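Local coordinates for ribosomal RNA processing protein 6 (Trypanosoma brucei brucei, PDB 4NLC) that probably acts as a 3'-5' exoribonuclease of the nuclear exosome that trims RNA during ribosomal RNA processing, seen here as its catalytic core, at residues A[289-301]-A[347-361]. The protein carries 1 engineered substitution. Sequence-based numbering, arbitrary orientation.
Sequences SSQLQVAREIFNW and VRTNVMKLLQIVKDA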
loop_
_atom_site.group_PDB
_atom_site.type_symbol
_atom_site.label_atom_id
_atom_site.label_comp_id
_atom_site.label_asym_id
_atom_site.label_seq_id
_atom_site.Cartn_x
_atom_site.Cartn_y
_atom_site.Cartn_z
ATOM N N SER A 289 34.831 -10.132 13.382
ATOM C CA SER A 289 33.723 -10.996 13.803
ATOM C C SER A 289 32.877 -10.354 14.896
ATOM O O SER A 289 31.666 -10.556 14.920
ATOM C CB SER A 289 34.220 -12.379 14.230
ATOM O OG SER A 289 35.166 -12.312 15.283
ATOM N N SER A 290 33.490 -9.542 15.774
ATOM C CA SER A 290 32.725 -8.903 16.840
ATOM C C SER A 290 31.896 -7.731 16.325
ATOM O O SER A 290 30.839 -7.448 16.888
ATOM C CB SER A 290 33.634 -8.482 17.985
ATOM O OG SER A 290 34.573 -7.534 17.513
ATOM N N GLN A 291 32.349 -7.079 15.242
ATOM C CA GLN A 291 31.630 -5.963 14.620
ATOM C C GLN A 291 30.456 -6.513 13.822
ATOM O O GLN A 291 29.413 -5.870 13.744
ATOM C CB GLN A 291 32.572 -5.145 13.729
ATOM C CG GLN A 291 33.628 -4.383 14.545
ATOM C CD GLN A 291 34.649 -3.718 13.681
ATOM O OE1 GLN A 291 35.302 -4.342 12.842
ATOM N NE2 GLN A 291 34.886 -2.456 13.940
ATOM N N LEU A 292 30.619 -7.717 13.258
ATOM C CA LEU A 292 29.574 -8.413 12.514
ATOM C C LEU A 292 28.469 -8.863 13.468
ATOM O O LEU A 292 27.291 -8.771 13.122
ATOM C CB LEU A 292 30.147 -9.610 11.726
ATOM C CG LEU A 292 30.962 -9.272 10.469
ATOM C CD1 LEU A 292 31.685 -10.502 9.928
ATOM C CD2 LEU A 292 30.098 -8.635 9.388
ATOM N N GLN A 293 28.850 -9.343 14.667
ATOM C CA GLN A 293 27.903 -9.771 15.711
ATOM C C GLN A 293 27.085 -8.564 16.170
ATOM O O GLN A 293 25.862 -8.674 16.314
ATOM C CB GLN A 293 28.646 -10.433 16.890
ATOM C CG GLN A 293 27.759 -10.889 18.053
ATOM C CD GLN A 293 28.564 -11.355 19.254
ATOM O OE1 GLN A 293 29.583 -12.051 19.138
ATOM N NE2 GLN A 293 28.101 -11.015 20.441
ATOM N N VAL A 294 27.761 -7.416 16.369
ATOM C CA VAL A 294 27.123 -6.162 16.760
ATOM C C VAL A 294 26.179 -5.665 15.648
ATOM O O VAL A 294 25.069 -5.249 15.958
ATOM C CB VAL A 294 28.128 -5.081 17.246
ATOM C CG1 VAL A 294 27.443 -3.724 17.432
ATOM C CG2 VAL A 294 28.770 -5.512 18.554
ATOM N N ALA A 295 26.592 -5.751 14.375
ATOM C CA ALA A 295 25.732 -5.350 13.244
ATOM C C ALA A 295 24.388 -6.099 13.284
ATOM O O ALA A 295 23.349 -5.461 13.234
ATOM C CB ALA A 295 26.435 -5.615 11.909
ATOM N N ARG A 296 24.432 -7.440 13.455
ATOM C CA ARG A 296 23.279 -8.331 13.480
ATOM C C ARG A 296 22.346 -8.062 14.647
ATOM O O ARG A 296 21.125 -7.962 14.444
ATOM C CB ARG A 296 23.740 -9.798 13.460
ATOM C CG ARG A 296 22.604 -10.833 13.606
ATOM C CD ARG A 296 23.120 -12.260 13.522
ATOM N NE ARG A 296 22.107 -13.231 13.944
ATOM C CZ ARG A 296 22.213 -14.547 13.771
ATOM N NH1 ARG A 296 23.280 -15.062 13.168
ATOM N NH2 ARG A 296 21.244 -15.357 14.182
ATOM N N GLU A 297 22.913 -7.953 15.865
ATOM C CA GLU A 297 22.158 -7.726 17.103
ATOM C C GLU A 297 21.498 -6.340 17.142
ATOM O O GLU A 297 20.357 -6.249 17.579
ATOM C CB GLU A 297 23.010 -7.993 18.353
ATOM C CG GLU A 297 23.492 -9.428 18.531
ATOM C CD GLU A 297 22.437 -10.462 18.870
ATOM O OE1 GLU A 297 21.628 -10.216 19.793
ATOM O OE2 GLU A 297 22.440 -11.540 18.229
ATOM N N ILE A 298 22.198 -5.274 16.682
ATOM C CA ILE A 298 21.608 -3.928 16.602
ATOM C C ILE A 298 20.433 -3.950 15.589
ATOM O O ILE A 298 19.363 -3.418 15.874
ATOM C CB ILE A 298 22.638 -2.823 16.241
ATOM C CG1 ILE A 298 23.705 -2.608 17.373
ATOM C CG2 ILE A 298 21.931 -1.501 15.852
ATOM C CD1 ILE A 298 23.192 -1.997 18.750
ATOM N N PHE A 299 20.634 -4.608 14.439
ATOM C CA PHE A 299 19.613 -4.726 13.416
ATOM C C PHE A 299 18.393 -5.492 13.930
ATOM O O PHE A 299 17.266 -5.088 13.659
ATOM C CB PHE A 299 20.180 -5.339 12.114
ATOM C CG PHE A 299 19.211 -5.201 10.956
ATOM C CD1 PHE A 299 18.189 -6.131 10.763
ATOM C CD2 PHE A 299 19.270 -4.102 10.108
ATOM C CE1 PHE A 299 17.261 -5.973 9.723
ATOM C CE2 PHE A 299 18.359 -3.963 9.055
ATOM C CZ PHE A 299 17.355 -4.893 8.875
ATOM N N ASN A 300 18.612 -6.582 14.673
ATOM C CA ASN A 300 17.507 -7.377 15.223
ATOM C C ASN A 300 16.791 -6.643 16.321
ATOM O O ASN A 300 15.569 -6.724 16.386
ATOM C CB ASN A 300 17.957 -8.773 15.641
ATOM C CG ASN A 300 18.238 -9.617 14.435
ATOM O OD1 ASN A 300 17.971 -9.214 13.298
ATOM N ND2 ASN A 300 18.771 -10.798 14.642
ATOM N N TRP A 301 17.542 -5.863 17.132
ATOM C CA TRP A 301 16.954 -5.008 18.154
ATOM C C TRP A 301 16.100 -3.904 17.463
ATOM O O TRP A 301 14.992 -3.598 17.924
ATOM C CB TRP A 301 18.037 -4.356 19.031
ATOM C CG TRP A 301 17.428 -3.418 20.022
ATOM C CD1 TRP A 301 16.888 -3.753 21.227
ATOM C CD2 TRP A 301 17.090 -2.037 19.800
ATOM N NE1 TRP A 301 16.262 -2.663 21.783
ATOM C CE2 TRP A 301 16.378 -1.594 20.934
ATOM C CE3 TRP A 301 17.341 -1.124 18.760
ATOM C CZ2 TRP A 301 15.942 -0.271 21.076
ATOM C CZ3 TRP A 301 16.894 0.184 18.891
ATOM C CH2 TRP A 301 16.212 0.602 20.043
ATOM N N VAL A 347 15.358 4.944 20.583
ATOM C CA VAL A 347 16.796 4.843 20.834
ATOM C C VAL A 347 17.170 5.519 22.172
ATOM O O VAL A 347 17.877 4.912 22.984
ATOM C CB VAL A 347 17.625 5.394 19.642
ATOM C CG1 VAL A 347 19.067 5.695 20.050
ATOM C CG2 VAL A 347 17.586 4.436 18.457
ATOM N N ARG A 348 16.692 6.761 22.397
ATOM C CA ARG A 348 17.001 7.500 23.633
ATOM C C ARG A 348 16.517 6.763 24.881
ATOM O O ARG A 348 17.267 6.662 25.847
ATOM C CB ARG A 348 16.446 8.935 23.586
ATOM C CG ARG A 348 17.015 9.844 24.688
ATOM C CD ARG A 348 16.798 11.327 24.420
ATOM N NE ARG A 348 17.746 11.860 23.433
ATOM C CZ ARG A 348 18.964 12.320 23.717
ATOM N NH1 ARG A 348 19.414 12.305 24.967
ATOM N NH2 ARG A 348 19.745 12.787 22.753
ATOM N N THR A 349 15.290 6.204 24.837
ATOM C CA THR A 349 14.722 5.487 25.981
ATOM C C THR A 349 15.438 4.141 26.197
ATOM O O THR A 349 15.631 3.753 27.348
ATOM C CB THR A 349 13.167 5.391 25.918
ATOM O OG1 THR A 349 12.696 4.535 26.950
ATOM C CG2 THR A 349 12.649 4.852 24.625
ATOM N N ASN A 350 15.901 3.487 25.123
ATOM C CA ASN A 350 16.599 2.197 25.213
ATOM C C ASN A 350 18.106 2.244 24.935
ATOM O O ASN A 350 18.689 1.217 24.596
ATOM C CB ASN A 350 15.917 1.165 24.311
ATOM C CG ASN A 350 14.473 0.943 24.661
ATOM O OD1 ASN A 350 13.570 1.521 24.057
ATOM N ND2 ASN A 350 14.230 0.160 25.695
ATOM N N VAL A 351 18.757 3.398 25.175
ATOM C CA VAL A 351 20.210 3.608 24.984
ATOM C C VAL A 351 21.084 2.606 25.785
ATOM O O VAL A 351 22.164 2.229 25.306
ATOM C CB VAL A 351 20.604 5.091 25.264
ATOM C CG1 VAL A 351 20.390 5.490 26.733
ATOM C CG2 VAL A 351 22.018 5.404 24.797
ATOM N N MET A 352 20.613 2.178 26.988
ATOM C CA MET A 352 21.338 1.248 27.863
ATOM C C MET A 352 21.324 -0.179 27.316
ATOM O O MET A 352 22.299 -0.921 27.502
ATOM C CB MET A 352 20.843 1.333 29.319
ATOM C CG MET A 352 21.116 2.699 29.986
ATOM S SD MET A 352 22.789 3.403 29.743
ATOM C CE MET A 352 23.748 2.352 30.836
ATOM N N LYS A 353 20.247 -0.538 26.595
ATOM C CA LYS A 353 20.094 -1.835 25.924
ATOM C C LYS A 353 21.055 -1.902 24.713
ATOM O O LYS A 353 21.703 -2.930 24.506
ATOM C CB LYS A 353 18.623 -2.046 25.481
ATOM C CG LYS A 353 18.330 -3.427 24.897
ATOM C CD LYS A 353 17.140 -4.114 25.576
ATOM C CE LYS A 353 15.788 -3.698 25.030
ATOM N NZ LYS A 353 14.678 -4.427 25.699
ATOM N N LEU A 354 21.140 -0.805 23.912
ATOM C CA LEU A 354 22.045 -0.730 22.752
ATOM C C LEU A 354 23.485 -0.814 23.238
ATOM O O LEU A 354 24.303 -1.522 22.646
ATOM C CB LEU A 354 21.840 0.568 21.959
ATOM C CG LEU A 354 20.509 0.762 21.267
ATOM C CD1 LEU A 354 20.371 2.186 20.771
ATOM C CD2 LEU A 354 20.373 -0.167 20.100
ATOM N N LEU A 355 23.773 -0.128 24.345
ATOM C CA LEU A 355 25.067 -0.125 25.020
ATOM C C LEU A 355 25.406 -1.527 25.566
ATOM O O LEU A 355 26.563 -1.933 25.505
ATOM C CB LEU A 355 25.045 0.925 26.144
ATOM C CG LEU A 355 26.321 1.162 26.938
ATOM C CD1 LEU A 355 27.496 1.435 26.025
ATOM C CD2 LEU A 355 26.136 2.291 27.933
ATOM N N GLN A 356 24.402 -2.282 26.042
ATOM C CA GLN A 356 24.640 -3.642 26.548
ATOM C C GLN A 356 25.035 -4.592 25.406
ATOM O O GLN A 356 25.922 -5.444 25.587
ATOM C CB GLN A 356 23.412 -4.175 27.325
ATOM C CG GLN A 356 23.762 -5.290 28.320
ATOM C CD GLN A 356 24.967 -4.967 29.174
ATOM O OE1 GLN A 356 25.004 -3.978 29.931
ATOM N NE2 GLN A 356 25.992 -5.786 29.045
ATOM N N ILE A 357 24.391 -4.412 24.221
ATOM C CA ILE A 357 24.656 -5.175 22.991
ATOM C C ILE A 357 26.140 -5.065 22.637
ATOM O O ILE A 357 26.783 -6.081 22.391
ATOM C CB ILE A 357 23.723 -4.744 21.809
ATOM C CG1 ILE A 357 22.285 -5.282 22.016
ATOM C CG2 ILE A 357 24.297 -5.184 20.436
ATOM C CD1 ILE A 357 21.165 -4.614 21.117
ATOM N N VAL A 358 26.670 -3.838 22.641
ATOM C CA VAL A 358 28.068 -3.535 22.348
ATOM C C VAL A 358 28.992 -4.132 23.413
ATOM O O VAL A 358 30.020 -4.712 23.063
ATOM C CB VAL A 358 28.304 -2.008 22.187
ATOM C CG1 VAL A 358 29.788 -1.708 21.924
ATOM C CG2 VAL A 358 27.428 -1.434 21.076
ATOM N N LYS A 359 28.642 -3.951 24.707
ATOM C CA LYS A 359 29.425 -4.440 25.844
ATOM C C LYS A 359 29.595 -5.951 25.831
ATOM O O LYS A 359 30.687 -6.426 26.110
ATOM C CB LYS A 359 28.823 -3.976 27.177
ATOM C CG LYS A 359 29.131 -2.533 27.527
ATOM C CD LYS A 359 28.283 -2.067 28.688
ATOM C CE LYS A 359 28.575 -0.639 29.051
ATOM N NZ LYS A 359 27.598 -0.120 30.038
ATOM N N ASP A 360 28.548 -6.704 25.463
ATOM C CA ASP A 360 28.605 -8.175 25.405
ATOM C C ASP A 360 29.472 -8.712 24.251
ATOM O O ASP A 360 29.837 -9.897 24.249
ATOM C CB ASP A 360 27.184 -8.779 25.375
ATOM C CG ASP A 360 26.317 -8.463 26.589
ATOM O OD1 ASP A 360 26.868 -8.030 27.619
ATOM O OD2 ASP A 360 25.093 -8.660 26.507
ATOM N N ALA A 361 29.845 -7.832 23.302
ATOM C CA ALA A 361 30.670 -8.201 22.153
ATOM C C ALA A 361 32.140 -7.740 22.211
ATOM O O ALA A 361 32.970 -8.337 21.524
ATOM C CB ALA A 361 30.022 -7.717 20.874
HETATM O O HOH W 1 26.333 -8.573 21.198
#
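Trp301 reaches from helix 289-309 across to helix 351-359 and fits as a knob among Val347, Lys353, Leu354 and Ile357. With CG anti to the backbone N (chi1 177°), the indole extends toward the start of helix 351-359. Leu354 CD2 makes a CH-pi contact with one face, 3.8 Å from the centroid of the six-membered ring and displaced toward its rim. The bent Lys353 chain passes along the pyrrole edge, where its CE comes within 3.4 Å of Trp301 NE1 near the ring plane, an aliphatic contact with the edge of the indole. Asn350 CB comes obliquely to CZ2, and Ile357 CD1 packs on Trp301 CB.

One turn back along helix 289-309, Ile298 CD1 touches both Leu354 CD2, at 3.6 Å, and Ile357 CG2. The same Ile357 CG2 also rests on Glu297 CB. Farther along, Val294 CG2 presses tightly on Ala361 CB at 3.4 Å. No direct hydrogen bond links the segments; a water spans them instead, accepting from Gln293 NE2 and donating to Ile357 O at 2.8 Å. On the outer surface, Gln356 NE2 bonds Asp360 OD1 within segment 347-361.

The axes of 289-301 and 351-359 approach to 9.8 Å and run roughly antiparallel, at 154°. Behind the interface, Ile325 of helix 319-328 touches Val294, Ile298 and Val358, while Met317 contacts both Ile298 and Trp301. Val336 of helix 333-339 lies against Leu354, extending the apolar interior. This packing joins the long helix 289-309 to the last helix, 351-359, of the helical bundle characteristic of the HRDC domain, which accompanies the RNase H-like exonuclease domain in RRP6 proteins.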